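PDB 3HAZ: proline dehydrogenase, which probably oxidises proline to glutamate in two steps, with FAD serving the proline dehydrogenase reaction and NAD+ the aldehyde dehydrogenase reaction that follows. Local coordinates for residues A[216-221]-A[268-273]; A[231-236]-A[272-277]; A[305-310]-A[335-340]. One frame throughout, in Å; residues are numbered along the deposited sequence.

Helix 204-223 supplies the first half of contact 1 before the chain turns back through 231-236 into strand 235-238, where contact 2 opens. Helix 252-272 then ends in the stretch that closes both: contact 1 at 268-273, contact 2 at 272-277, so the two loops cross and share Ala272 and His273. Contact 1 ties neighbouring outer helices together, contact 2 the neighbouring strands inside them; Ala217 packs on Ile236 and Ala270 on Phe277 between these layers. Contact 3 follows in series, closing the shorter loop from 305-310 to 335-340. It continues the same curled parallel sheet: Gly308 O receives Phe277 N, while Trp306 packs against Lys271 and Ala270.

Contact 1 (A[216-221]-A[268-273]); sequences SAIETI and QRAKAH
His273, just past the end of helix 252-272, and Glu219 of helix 204-223 cross at about a right angle, their tips joined directly. His273 NE2 donates to Glu219 OE1 over 2.9 Å in a nearly straight hydrogen bond, 175° at the hydrogen. The acceptor lies close to the plane of the imidazole, whereas the donor approaches OE1 from above the carboxylate plane, so the two flat groups are neither stacked nor coplanar. The other carboxylate oxygen works through water. One water donates to Glu219 OE2 at 2.6 Å and to the backbone Arg269 O at 2.8 Å; a second donates to the same OE2 and accepts from Arg269 NH1 at 3.0 Å. Glu219 thus reaches the guanidinium through a water, and the NE of that group is taken by a salt bridge to Asp265 on its own helix.

Beside this polar edge, Ile218 points toward the other helix. Its CG2, anti to the backbone N, comes within 3.5 Å of Arg269 O, while CD1 faces the methyl of Ala270, with 4.2 Å between CD1 and Ala270 CB. The two helical segments lie side by side, their axes 9.5 Å apart and 3° from parallel, as expected of neighbouring outer helices in the beta/alpha barrel of the proline dehydrogenase domain. Ile218 also rests on Ile236 of strand 235-238 and on Leu275, on the inner side of the helix pair.

The torsions explain how the glutamate gets there: a bend at chi2 (-46°) swings its carboxylate across to the histidine. His273 is itself placed by the helix end, its backbone N donating to Ala270 O just where helix 252-272 stops, and its carbonyl is held by Arg233 from the loop before the neighbouring strand.

Contact 2 (A[231-236]-A[272-277]); sequences PDRPGI and AHDLNF
Backbone hydrogen bonds set the parallel register of the two strands. Asn276 N donates to Pro234 O at 3.2 Å, along a lone pair, and Ile236 N returns a bond to Asn276 O at 3.0 Å, holding Asn276 by both N-H and carbonyl. Gly235 CA adds a close C-H...O contact to Asn276 O.

Apolar packing lies on the helix-facing side. Ile236 and Phe277 run side by side, with CG2 of Ile236 3.6 Å from CD1 of Phe277; Pro234 CD meets Leu275 CD2 more loosely. Asn276 points to the opposite face; its side chain, about 6 Å from that of the FAD-binding Arg341, donates from ND2 to Gly308 O and accepts at OD1 from Gln393 NE2.

Arg233 carries the charged part. Bent at chi3 (72°), it presents one edge to the Schellman motif ending helix 252-272 (C-prime residue Asp274, at positive phi): Arg233 NE (3.3 Å) and Arg233 NH1 (3.0 Å) both donate to His273 O, and NE adds a weak bond to Asp274 O. NH2 is bound by His228 O and Gly226 O. An alanine here would remove this two-nitrogen grip and probably loosen the helix end from the loop before strand 235-238. The salt bridge from Arg233 NE to Asp274 OD2 is long and one of charges only, no N-H pointing at the oxygen, so the cation probably gains from the negative helix end as well as from this acid.

Contact 3 (A[305-310]-A[335-340]); sequences GWDGFG and DRKLMV
Phe309 and Leu338 lie alongside one another and point the same way, off the face of the sheet that is covered by helix 287-298. Leu338 CD2 sits at the edge of the phenyl ring, near its plane, 4.0 Å from Phe309 CD2.

Met339 turns to the other face. Its CG lies 3.4 Å from Asp307 O, and its SD continues across the chain to Gly308 CA at 3.9 Å. Between these two faces the backbone joins the strands: Met339 N donates to Phe309 O over 3.1 Å, from above the carbonyl plane. One step on, Gly310 CA comes within 3.0 Å of Met339 O as a C-H...O contact, so close that any side chain at Gly310 would collide with that oxygen.

At the strand entrance Asp307 and Lys337 cross obliquely. The carboxylate lies against the aliphatic part of the extended lysine, Asp307 OD1 3.5 Å from Lys337 CB, while the ammonium leads away beyond salt-bridge distance. The polar link here runs through water and the lysine backbone: one molecule accepts from Lys337 N and donates to both Asp307 OD1 and Trp306 O, and another accepts from Phe309 N nearby. The indole of Trp306 takes Gly308 N over one face, offset toward its rim, and spends its NE1 on Leu275 O; a side chain on Gly308 would strike that nitrogen.

These segments are the loops leading into, and first residues of, both strands of the beta-alpha-beta unit of strand 309-314, helix 320-333 and strand 338-343, a repeating element of the beta/alpha barrel that, farther along its strands, holds FAD.

Contact 1 (A[216-221]-A[268-273])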
ATOM      1  N   SER A 216      49.626  13.227 -43.198  1.00 27.97           N
ATOM      2  CA  SER A 216      50.887  12.914 -42.532  1.00 26.28           C
ATOM      3  C   SER A 216      50.881  11.510 -41.930  1.00 26.00           C
ATOM      4  O   SER A 216      51.891  10.804 -41.989  1.00 29.25           O
ATOM      5  CB  SER A 216      51.210  13.950 -41.446  1.00 25.50           C
ATOM      6  OG  SER A 216      51.507  15.221 -42.007  1.00 32.04           O
ATOM      7  N   ALA A 217      49.753  11.101 -41.349  1.00 18.74           N
ATOM      8  CA  ALA A 217      49.661   9.782 -40.718  1.00 16.61           C
ATOM      9  C   ALA A 217      49.783   8.669 -41.762  1.00 20.28           C
ATOM     10  O   ALA A 217      50.463   7.663 -41.553  1.00 17.06           O
ATOM     11  CB  ALA A 217      48.336   9.645 -39.928  1.00 22.60           C
ATOM     12  N   ILE A 218      49.097   8.860 -42.883  1.00 21.36           N
ATOM     13  CA  ILE A 218      49.154   7.929 -43.995  1.00 24.89           C
ATOM     14  C   ILE A 218      50.599   7.716 -44.497  1.00 27.89           C
ATOM     15  O   ILE A 218      51.001   6.587 -44.761  1.00 30.07           O
ATOM     16  CB  ILE A 218      48.220   8.390 -45.133  1.00 20.10           C
ATOM     17  CG1 ILE A 218      46.763   8.133 -44.737  1.00 22.25           C
ATOM     18  CG2 ILE A 218      48.555   7.681 -46.440  1.00 20.96           C
ATOM     19  CD1 ILE A 218      45.741   8.830 -45.647  1.00 29.46           C
ATOM     20  N   GLU A 219      51.383   8.789 -44.601  1.00 24.11           N
ATOM     21  CA  GLU A 219      52.789   8.653 -44.981  1.00 32.67           C
ATOM     22  C   GLU A 219      53.596   7.891 -43.928  1.00 34.80           C
ATOM     23  O   GLU A 219      54.372   6.988 -44.258  1.00 30.39           O
ATOM     24  CB  GLU A 219      53.421  10.013 -45.276  1.00 31.53           C
ATOM     25  CG  GLU A 219      52.819  10.690 -46.487  1.00 37.94           C
ATOM     26  CD  GLU A 219      52.685   9.741 -47.668  1.00 38.66           C
ATOM     27  OE1 GLU A 219      53.702   9.127 -48.064  1.00 36.90           O
ATOM     28  OE2 GLU A 219      51.566   9.615 -48.208  1.00 27.08           O
ATOM     29  N   THR A 220      53.405   8.240 -42.659  1.00 30.25           N
ATOM     30  CA  THR A 220      54.089   7.535 -41.578  1.00 28.76           C
ATOM     31  C   THR A 220      53.761   6.044 -41.593  1.00 31.63           C
ATOM     32  O   THR A 220      54.659   5.199 -41.588  1.00 30.46           O
ATOM     33  CB  THR A 220      53.729   8.117 -40.199  1.00 32.65           C
ATOM     34  OG1 THR A 220      54.193   9.469 -40.124  1.00 36.02           O
ATOM     35  CG2 THR A 220      54.370   7.291 -39.076  1.00 23.02           C
ATOM     36  N   ILE A 221      52.469   5.730 -41.600  1.00 30.98           N
ATOM     37  CA  ILE A 221      52.011   4.345 -41.638  1.00 35.28           C
ATOM     38  C   ILE A 221      52.561   3.648 -42.872  1.00 30.90           C
ATOM     39  O   ILE A 221      53.017   2.502 -42.799  1.00 34.97           O
ATOM     40  CB  ILE A 221      50.473   4.256 -41.685  1.00 38.69           C
ATOM     41  CG1 ILE A 221      49.869   4.603 -40.329  1.00 49.54           C
ATOM     42  CG2 ILE A 221      50.026   2.868 -42.104  1.00 35.24           C
ATOM     43  CD1 ILE A 221      48.366   4.815 -40.389  1.00 52.26           C
ATOM     44  N   GLN A 268      43.281   8.402 -51.970  1.00 22.10           N
ATOM     45  CA  GLN A 268      44.314   8.200 -52.977  1.00 26.61           C
ATOM     46  C   GLN A 268      45.686   8.028 -52.323  1.00 30.56           C
ATOM     47  O   GLN A 268      46.487   7.198 -52.745  1.00 28.00           O
ATOM     48  CB  GLN A 268      44.337   9.370 -53.959  1.00 22.71           C
ATOM     49  CG  GLN A 268      43.046   9.551 -54.776  1.00 25.45           C
ATOM     50  CD  GLN A 268      43.101  10.779 -55.675  1.00 32.99           C
ATOM     51  OE1 GLN A 268      43.910  11.686 -55.454  1.00 31.46           O
ATOM     52  NE2 GLN A 268      42.248  10.811 -56.700  1.00 27.31           N
ATOM     53  N   ARG A 269      45.945   8.812 -51.286  1.00 29.54           N
ATOM     54  CA  ARG A 269      47.212   8.733 -50.577  1.00 30.48           C
ATOM     55  C   ARG A 269      47.339   7.397 -49.860  1.00 32.47           C
ATOM     56  O   ARG A 269      48.429   6.830 -49.782  1.00 23.59           O
ATOM     57  CB  ARG A 269      47.335   9.882 -49.583  1.00 31.66           C
ATOM     58  CG  ARG A 269      47.651  11.224 -50.233  1.00 34.54           C
ATOM     59  CD  ARG A 269      47.249  12.368 -49.317  1.00 34.06           C
ATOM     60  NE  ARG A 269      47.579  13.667 -49.885  1.00 31.04           N
ATOM     61  CZ  ARG A 269      48.753  14.267 -49.732  1.00 37.53           C
ATOM     62  NH1 ARG A 269      49.717  13.679 -49.034  1.00 38.48           N
ATOM     63  NH2 ARG A 269      48.964  15.452 -50.283  1.00 41.75           N
ATOM     64  N   ALA A 270      46.219   6.910 -49.325  1.00 22.27           N
ATOM     65  CA  ALA A 270      46.177   5.614 -48.661  1.00 26.33           C
ATOM     66  C   ALA A 270      46.348   4.495 -49.689  1.00 27.14           C
ATOM     67  O   ALA A 270      47.074   3.530 -49.461  1.00 23.53           O
ATOM     68  CB  ALA A 270      44.857   5.454 -47.908  1.00 22.17           C
ATOM     69  N   LYS A 271      45.667   4.635 -50.820  1.00 26.61           N
ATOM     70  CA  LYS A 271      45.770   3.665 -51.900  1.00 31.58           C
ATOM     71  C   LYS A 271      47.222   3.490 -52.345  1.00 32.02           C
ATOM     72  O   LYS A 271      47.680   2.370 -52.561  1.00 25.81           O
ATOM     73  CB  LYS A 271      44.899   4.087 -53.090  1.00 27.16           C
ATOM     74  CG  LYS A 271      45.179   3.293 -54.365  1.00 31.55           C
ATOM     75  CD  LYS A 271      44.134   3.584 -55.434  1.00 35.27           C
ATOM     76  CE  LYS A 271      44.396   2.804 -56.711  1.00 37.98           C
ATOM     77  NZ  LYS A 271      45.450   3.432 -57.552  1.00 28.79           N
ATOM     78  N   ALA A 272      47.940   4.603 -52.472  1.00 31.10           N
ATOM     79  CA  ALA A 272      49.330   4.568 -52.915  1.00 36.56           C
ATOM     80  C   ALA A 272      50.225   3.738 -51.986  1.00 34.35           C
ATOM     81  O   ALA A 272      51.259   3.243 -52.412  1.00 31.33           O
ATOM     82  CB  ALA A 272      49.881   5.980 -53.079  1.00 36.52           C
ATOM     83  N   HIS A 273      49.831   3.588 -50.724  1.00 29.95           N
ATOM     84  CA  HIS A 273      50.557   2.700 -49.817  1.00 25.10           C
ATOM     85  C   HIS A 273      49.796   1.401 -49.612  1.00 25.77           C
ATOM     86  O   HIS A 273      50.166   0.584 -48.764  1.00 23.44           O
ATOM     87  CB  HIS A 273      50.816   3.366 -48.461  1.00 25.19           C
ATOM     88  CG  HIS A 273      51.836   4.458 -48.513  1.00 32.71           C
ATOM     89  ND1 HIS A 273      53.105   4.267 -49.012  1.00 22.12           N
ATOM     90  CD2 HIS A 273      51.771   5.755 -48.127  1.00 32.50           C
ATOM     91  CE1 HIS A 273      53.782   5.400 -48.932  1.00 33.33           C
ATOM     92  NE2 HIS A 273      52.994   6.319 -48.402  1.00 36.12           N
TER
HETATM   93  O   HOH W   1      50.712   8.374 -50.299  1.00 26.89           O
HETATM   94  O   HOH W   2      49.652  11.223 -47.341  1.00 31.79           O

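Contact 2 (A[231-236]-A[272-277])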
ATOM      1  N   PRO A 231      44.749  -8.447 -46.348  1.00 29.06           N
ATOM      2  CA  PRO A 231      44.377  -7.522 -45.278  1.00 30.83           C
ATOM      3  C   PRO A 231      45.517  -7.283 -44.301  1.00 31.96           C
ATOM      4  O   PRO A 231      45.327  -6.583 -43.306  1.00 27.50           O
ATOM      5  CB  PRO A 231      43.255  -8.269 -44.551  1.00 33.83           C
ATOM      6  CG  PRO A 231      43.236  -9.691 -45.142  1.00 36.48           C
ATOM      7  CD  PRO A 231      44.459  -9.838 -45.978  1.00 34.26           C
ATOM      8  N   ASP A 232      46.685  -7.851 -44.576  1.00 28.14           N
ATOM      9  CA  ASP A 232      47.780  -7.801 -43.614  1.00 33.41           C
ATOM     10  C   ASP A 232      48.637  -6.551 -43.772  1.00 30.79           C
ATOM     11  O   ASP A 232      49.866  -6.631 -43.817  1.00 29.95           O
ATOM     12  CB  ASP A 232      48.641  -9.067 -43.700  1.00 39.34           C
ATOM     13  CG  ASP A 232      49.519  -9.264 -42.475  1.00 45.76           C
ATOM     14  OD1 ASP A 232      49.227  -8.663 -41.417  1.00 40.39           O
ATOM     15  OD2 ASP A 232      50.508 -10.022 -42.569  1.00 56.14           O
ATOM     16  N   ARG A 233      47.975  -5.403 -43.878  1.00 23.39           N
ATOM     17  CA  ARG A 233      48.640  -4.104 -43.870  1.00 24.68           C
ATOM     18  C   ARG A 233      47.885  -3.195 -42.902  1.00 25.23           C
ATOM     19  O   ARG A 233      46.743  -3.475 -42.562  1.00 24.52           O
ATOM     20  CB  ARG A 233      48.667  -3.496 -45.276  1.00 27.11           C
ATOM     21  CG  ARG A 233      49.394  -4.356 -46.303  1.00 25.42           C
ATOM     22  CD  ARG A 233      49.333  -3.767 -47.704  1.00 24.78           C
ATOM     23  NE  ARG A 233      50.171  -2.577 -47.859  1.00 29.39           N
ATOM     24  CZ  ARG A 233      51.502  -2.591 -47.897  1.00 33.55           C
ATOM     25  NH1 ARG A 233      52.180  -1.457 -48.056  1.00 24.07           N
ATOM     26  NH2 ARG A 233      52.161  -3.738 -47.773  1.00 29.42           N
ATOM     27  N   PRO A 234      48.522  -2.107 -42.451  1.00 28.81           N
ATOM     28  CA  PRO A 234      47.898  -1.251 -41.436  1.00 25.08           C
ATOM     29  C   PRO A 234      46.766  -0.398 -41.996  1.00 25.32           C
ATOM     30  O   PRO A 234      46.656  -0.202 -43.212  1.00 21.70           O
ATOM     31  CB  PRO A 234      49.051  -0.342 -40.980  1.00 32.93           C
ATOM     32  CG  PRO A 234      50.302  -0.951 -41.547  1.00 28.42           C
ATOM     33  CD  PRO A 234      49.877  -1.649 -42.793  1.00 27.17           C
ATOM     34  N   GLY A 235      45.936   0.114 -41.095  1.00 24.55           N
ATOM     35  CA  GLY A 235      44.824   0.959 -41.473  1.00 23.98           C
ATOM     36  C   GLY A 235      44.835   2.318 -40.796  1.00 23.32           C
ATOM     37  O   GLY A 235      45.556   2.560 -39.823  1.00 19.81           O
ATOM     38  N   ILE A 236      44.027   3.217 -41.332  1.00 20.88           N
ATOM     39  CA  ILE A 236      43.792   4.497 -40.696  1.00 27.51           C
ATOM     40  C   ILE A 236      42.288   4.738 -40.639  1.00 24.97           C
ATOM     41  O   ILE A 236      41.567   4.393 -41.577  1.00 22.90           O
ATOM     42  CB  ILE A 236      44.497   5.638 -41.464  1.00 31.30           C
ATOM     43  CG1 ILE A 236      44.413   6.951 -40.685  1.00 27.60           C
ATOM     44  CG2 ILE A 236      43.918   5.787 -42.878  1.00 27.88           C
ATOM     45  CD1 ILE A 236      45.357   8.026 -41.215  1.00 33.12           C
ATOM     46  N   ALA A 272      47.940   4.603 -52.472  1.00 31.10           N
ATOM     47  CA  ALA A 272      49.330   4.568 -52.915  1.00 36.56           C
ATOM     48  C   ALA A 272      50.225   3.738 -51.986  1.00 34.35           C
ATOM     49  O   ALA A 272      51.259   3.243 -52.412  1.00 31.33           O
ATOM     50  CB  ALA A 272      49.881   5.980 -53.079  1.00 36.52           C
ATOM     51  N   HIS A 273      49.831   3.588 -50.724  1.00 29.95           N
ATOM     52  CA  HIS A 273      50.557   2.700 -49.817  1.00 25.10           C
ATOM     53  C   HIS A 273      49.796   1.401 -49.612  1.00 25.77           C
ATOM     54  O   HIS A 273      50.166   0.584 -48.764  1.00 23.44           O
ATOM     55  CB  HIS A 273      50.816   3.366 -48.461  1.00 25.19           C
ATOM     56  CG  HIS A 273      51.836   4.458 -48.513  1.00 32.71           C
ATOM     57  ND1 HIS A 273      53.105   4.267 -49.012  1.00 22.12           N
ATOM     58  CD2 HIS A 273      51.771   5.755 -48.127  1.00 32.50           C
ATOM     59  CE1 HIS A 273      53.782   5.400 -48.932  1.00 33.33           C
ATOM     60  NE2 HIS A 273      52.994   6.319 -48.402  1.00 36.12           N
ATOM     61  N   ASP A 274      48.731   1.225 -50.389  1.00 24.37           N
ATOM     62  CA  ASP A 274      47.882   0.039 -50.311  1.00 19.32           C
ATOM     63  C   ASP A 274      47.414  -0.221 -48.885  1.00 24.39           C
ATOM     64  O   ASP A 274      47.539  -1.335 -48.380  1.00 27.42           O
ATOM     65  CB  ASP A 274      48.622  -1.189 -50.848  1.00 28.93           C
ATOM     66  CG  ASP A 274      47.687  -2.344 -51.158  1.00 36.26           C
ATOM     67  OD1 ASP A 274      46.511  -2.081 -51.484  1.00 37.42           O
ATOM     68  OD2 ASP A 274      48.124  -3.510 -51.074  1.00 39.95           O
ATOM     69  N   LEU A 275      46.873   0.811 -48.244  1.00 22.36           N
ATOM     70  CA  LEU A 275      46.426   0.717 -46.856  1.00 27.36           C
ATOM     71  C   LEU A 275      44.931   0.426 -46.746  1.00 19.68           C
ATOM     72  O   LEU A 275      44.180   0.606 -47.697  1.00 22.99           O
ATOM     73  CB  LEU A 275      46.740   2.018 -46.104  1.00 24.21           C
ATOM     74  CG  LEU A 275      48.201   2.490 -46.044  1.00 27.55           C
ATOM     75  CD1 LEU A 275      48.271   3.832 -45.316  1.00 24.15           C
ATOM     76  CD2 LEU A 275      49.100   1.450 -45.371  1.00 17.18           C
ATOM     77  N   ASN A 276      44.515  -0.039 -45.576  1.00 17.38           N
ATOM     78  CA  ASN A 276      43.109  -0.070 -45.219  1.00 16.23           C
ATOM     79  C   ASN A 276      42.705   1.360 -44.828  1.00 25.98           C
ATOM     80  O   ASN A 276      43.358   1.991 -43.994  1.00 24.79           O
ATOM     81  CB  ASN A 276      42.901  -1.040 -44.051  1.00 14.42           C
ATOM     82  CG  ASN A 276      41.431  -1.157 -43.620  1.00 23.13           C
ATOM     83  OD1 ASN A 276      41.143  -1.464 -42.464  1.00 23.30           O
ATOM     84  ND2 ASN A 276      40.509  -0.911 -44.547  1.00 22.15           N
ATOM     85  N   PHE A 277      41.642   1.870 -45.439  1.00 23.94           N
ATOM     86  CA  PHE A 277      41.188   3.239 -45.211  1.00 24.98           C
ATOM     87  C   PHE A 277      39.713   3.218 -44.787  1.00 27.75           C
ATOM     88  O   PHE A 277      38.838   2.918 -45.596  1.00 23.05           O
ATOM     89  CB  PHE A 277      41.381   4.050 -46.501  1.00 28.06           C
ATOM     90  CG  PHE A 277      41.062   5.511 -46.366  1.00 22.55           C
ATOM     91  CD1 PHE A 277      42.025   6.409 -45.917  1.00 20.53           C
ATOM     92  CD2 PHE A 277      39.810   5.990 -46.709  1.00 22.31           C
ATOM     93  CE1 PHE A 277      41.735   7.758 -45.795  1.00 22.29           C
ATOM     94  CE2 PHE A 277      39.508   7.346 -46.595  1.00 27.98           C
ATOM     95  CZ  PHE A 277      40.471   8.230 -46.137  1.00 30.03           C
TER
HETATM   96  O   HOH W   3      41.363   1.005 -40.812  1.00 24.22           O

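Contact 3 (A[305-310]-A[335-340])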
ATOM      1  N   GLY A 305      41.292  -0.724 -58.502  1.00 33.58           N
ATOM      2  CA  GLY A 305      42.470  -1.549 -58.298  1.00 34.99           C
ATOM      3  C   GLY A 305      43.043  -1.457 -56.896  1.00 39.74           C
ATOM      4  O   GLY A 305      44.246  -1.614 -56.702  1.00 38.19           O
ATOM      5  N   TRP A 306      42.179  -1.201 -55.918  1.00 32.95           N
ATOM      6  CA  TRP A 306      42.604  -1.091 -54.525  1.00 23.61           C
ATOM      7  C   TRP A 306      41.493  -1.606 -53.625  1.00 29.75           C
ATOM      8  O   TRP A 306      40.332  -1.215 -53.777  1.00 29.90           O
ATOM      9  CB  TRP A 306      42.961   0.359 -54.195  1.00 24.28           C
ATOM     10  CG  TRP A 306      43.101   0.675 -52.727  1.00 29.84           C
ATOM     11  CD1 TRP A 306      43.932   0.068 -51.828  1.00 26.39           C
ATOM     12  CD2 TRP A 306      42.410   1.703 -52.002  1.00 24.87           C
ATOM     13  NE1 TRP A 306      43.792   0.648 -50.588  1.00 27.09           N
ATOM     14  CE2 TRP A 306      42.867   1.654 -50.669  1.00 29.27           C
ATOM     15  CE3 TRP A 306      41.447   2.653 -52.351  1.00 21.63           C
ATOM     16  CZ2 TRP A 306      42.390   2.519 -49.684  1.00 24.88           C
ATOM     17  CZ3 TRP A 306      40.979   3.517 -51.372  1.00 21.55           C
ATOM     18  CH2 TRP A 306      41.450   3.443 -50.055  1.00 24.87           C
ATOM     19  N   ASP A 307      41.849  -2.495 -52.700  1.00 27.49           N
ATOM     20  CA  ASP A 307      40.861  -3.214 -51.896  1.00 24.69           C
ATOM     21  C   ASP A 307      40.763  -2.723 -50.441  1.00 26.50           C
ATOM     22  O   ASP A 307      40.147  -3.384 -49.597  1.00 25.86           O
ATOM     23  CB  ASP A 307      41.171  -4.722 -51.897  1.00 24.56           C
ATOM     24  CG  ASP A 307      41.178  -5.330 -53.298  1.00 34.53           C
ATOM     25  OD1 ASP A 307      40.599  -4.729 -54.228  1.00 33.85           O
ATOM     26  OD2 ASP A 307      41.764  -6.424 -53.464  1.00 38.98           O
ATOM     27  N   GLY A 308      41.355  -1.571 -50.145  1.00 29.77           N
ATOM     28  CA  GLY A 308      41.436  -1.109 -48.766  1.00 25.35           C
ATOM     29  C   GLY A 308      40.380  -0.117 -48.300  1.00 29.69           C
ATOM     30  O   GLY A 308      40.265   0.154 -47.101  1.00 25.33           O
ATOM     31  N   PHE A 309      39.611   0.435 -49.236  1.00 23.99           N
ATOM     32  CA  PHE A 309      38.596   1.424 -48.882  1.00 24.18           C
ATOM     33  C   PHE A 309      37.447   0.776 -48.134  1.00 25.09           C
ATOM     34  O   PHE A 309      37.076  -0.363 -48.414  1.00 24.76           O
ATOM     35  CB  PHE A 309      38.061   2.149 -50.117  1.00 24.60           C
ATOM     36  CG  PHE A 309      37.117   3.277 -49.795  1.00 23.74           C
ATOM     37  CD1 PHE A 309      37.593   4.564 -49.590  1.00 29.03           C
ATOM     38  CD2 PHE A 309      35.753   3.051 -49.693  1.00 30.33           C
ATOM     39  CE1 PHE A 309      36.729   5.602 -49.289  1.00 34.33           C
ATOM     40  CE2 PHE A 309      34.884   4.087 -49.386  1.00 30.81           C
ATOM     41  CZ  PHE A 309      35.373   5.364 -49.188  1.00 32.42           C
ATOM     42  N   GLY A 310      36.879   1.513 -47.185  1.00 20.40           N
ATOM     43  CA  GLY A 310      35.788   0.992 -46.388  1.00 33.46           C
ATOM     44  C   GLY A 310      35.186   1.978 -45.406  1.00 29.80           C
ATOM     45  O   GLY A 310      35.548   3.163 -45.373  1.00 24.01           O
ATOM     46  N   ASP A 335      32.254  -2.285 -59.008  1.00 33.82           N
ATOM     47  CA  ASP A 335      33.127  -3.457 -59.026  1.00 35.64           C
ATOM     48  C   ASP A 335      34.365  -3.269 -58.147  1.00 31.11           C
ATOM     49  O   ASP A 335      35.498  -3.354 -58.620  1.00 33.10           O
ATOM     50  CB  ASP A 335      33.532  -3.825 -60.459  1.00 41.73           C
ATOM     51  CG  ASP A 335      34.225  -5.175 -60.537  1.00 47.02           C
ATOM     52  OD1 ASP A 335      34.034  -5.996 -59.615  1.00 45.59           O
ATOM     53  OD2 ASP A 335      34.965  -5.416 -61.515  1.00 48.22           O
ATOM     54  N   ARG A 336      34.136  -3.020 -56.863  1.00 31.37           N
ATOM     55  CA  ARG A 336      35.224  -2.860 -55.913  1.00 34.47           C
ATOM     56  C   ARG A 336      35.129  -3.903 -54.812  1.00 35.31           C
ATOM     57  O   ARG A 336      34.063  -4.465 -54.561  1.00 32.75           O
ATOM     58  CB  ARG A 336      35.205  -1.458 -55.289  1.00 30.47           C
ATOM     59  CG  ARG A 336      35.137  -0.313 -56.293  1.00 28.36           C
ATOM     60  CD  ARG A 336      36.471  -0.081 -57.002  1.00 32.49           C
ATOM     61  NE  ARG A 336      36.344   1.014 -57.963  1.00 33.37           N
ATOM     62  CZ  ARG A 336      36.392   2.303 -57.636  1.00 35.68           C
ATOM     63  NH1 ARG A 336      36.243   3.228 -58.573  1.00 30.52           N
ATOM     64  NH2 ARG A 336      36.592   2.671 -56.373  1.00 17.22           N
ATOM     65  N   LYS A 337      36.265  -4.171 -54.177  1.00 35.82           N
ATOM     66  CA  LYS A 337      36.304  -4.905 -52.924  1.00 26.39           C
ATOM     67  C   LYS A 337      36.389  -3.878 -51.808  1.00 29.18           C
ATOM     68  O   LYS A 337      37.134  -2.899 -51.915  1.00 28.83           O
ATOM     69  CB  LYS A 337      37.537  -5.805 -52.868  1.00 33.18           C
ATOM     70  CG  LYS A 337      37.462  -7.056 -53.722  1.00 39.56           C
ATOM     71  CD  LYS A 337      38.569  -8.023 -53.320  1.00 51.59           C
ATOM     72  CE  LYS A 337      38.302  -9.422 -53.843  1.00 62.08           C
ATOM     73  NZ  LYS A 337      39.202 -10.422 -53.207  1.00 66.70           N
ATOM     74  N   LEU A 338      35.623  -4.093 -50.744  1.00 24.30           N
ATOM     75  CA  LEU A 338      35.616  -3.174 -49.616  1.00 25.33           C
ATOM     76  C   LEU A 338      35.914  -3.904 -48.320  1.00 26.80           C
ATOM     77  O   LEU A 338      35.579  -5.079 -48.160  1.00 26.99           O
ATOM     78  CB  LEU A 338      34.258  -2.470 -49.496  1.00 29.67           C
ATOM     79  CG  LEU A 338      33.749  -1.704 -50.720  1.00 32.70           C
ATOM     80  CD1 LEU A 338      32.329  -1.198 -50.482  1.00 26.62           C
ATOM     81  CD2 LEU A 338      34.685  -0.559 -51.070  1.00 29.31           C
ATOM     82  N   MET A 339      36.558  -3.201 -47.400  1.00 26.94           N
ATOM     83  CA  MET A 339      36.728  -3.689 -46.045  1.00 18.60           C
ATOM     84  C   MET A 339      35.740  -2.926 -45.166  1.00 27.18           C
ATOM     85  O   MET A 339      35.749  -1.692 -45.121  1.00 25.87           O
ATOM     86  CB  MET A 339      38.181  -3.514 -45.595  1.00 25.10           C
ATOM     87  CG  MET A 339      39.176  -4.323 -46.448  1.00 25.70           C
ATOM     88  SD  MET A 339      40.928  -3.940 -46.198  1.00 28.58           S
ATOM     89  CE  MET A 339      41.270  -4.842 -44.676  1.00 20.25           C
ATOM     90  N   VAL A 340      34.863  -3.668 -44.502  1.00 24.53           N
ATOM     91  CA  VAL A 340      33.730  -3.077 -43.808  1.00 17.97           C
ATOM     92  C   VAL A 340      33.754  -3.419 -42.326  1.00 18.64           C
ATOM     93  O   VAL A 340      33.703  -4.587 -41.949  1.00 27.09           O
ATOM     94  CB  VAL A 340      32.416  -3.571 -44.419  1.00 23.57           C
ATOM     95  CG1 VAL A 340      31.233  -2.942 -43.710  1.00 24.11           C
ATOM     96  CG2 VAL A 340      32.394  -3.269 -45.912  1.00 15.84           C
TER
HETATM   97  O   HOH W   4      38.599  -0.417 -51.880  1.00 22.77           O
HETATM   98  O   HOH W   5      38.745  -2.921 -55.329  1.00 27.47           O
HETATM   99  O   HOH W   6      38.117   1.319 -54.224  1.00 30.76           O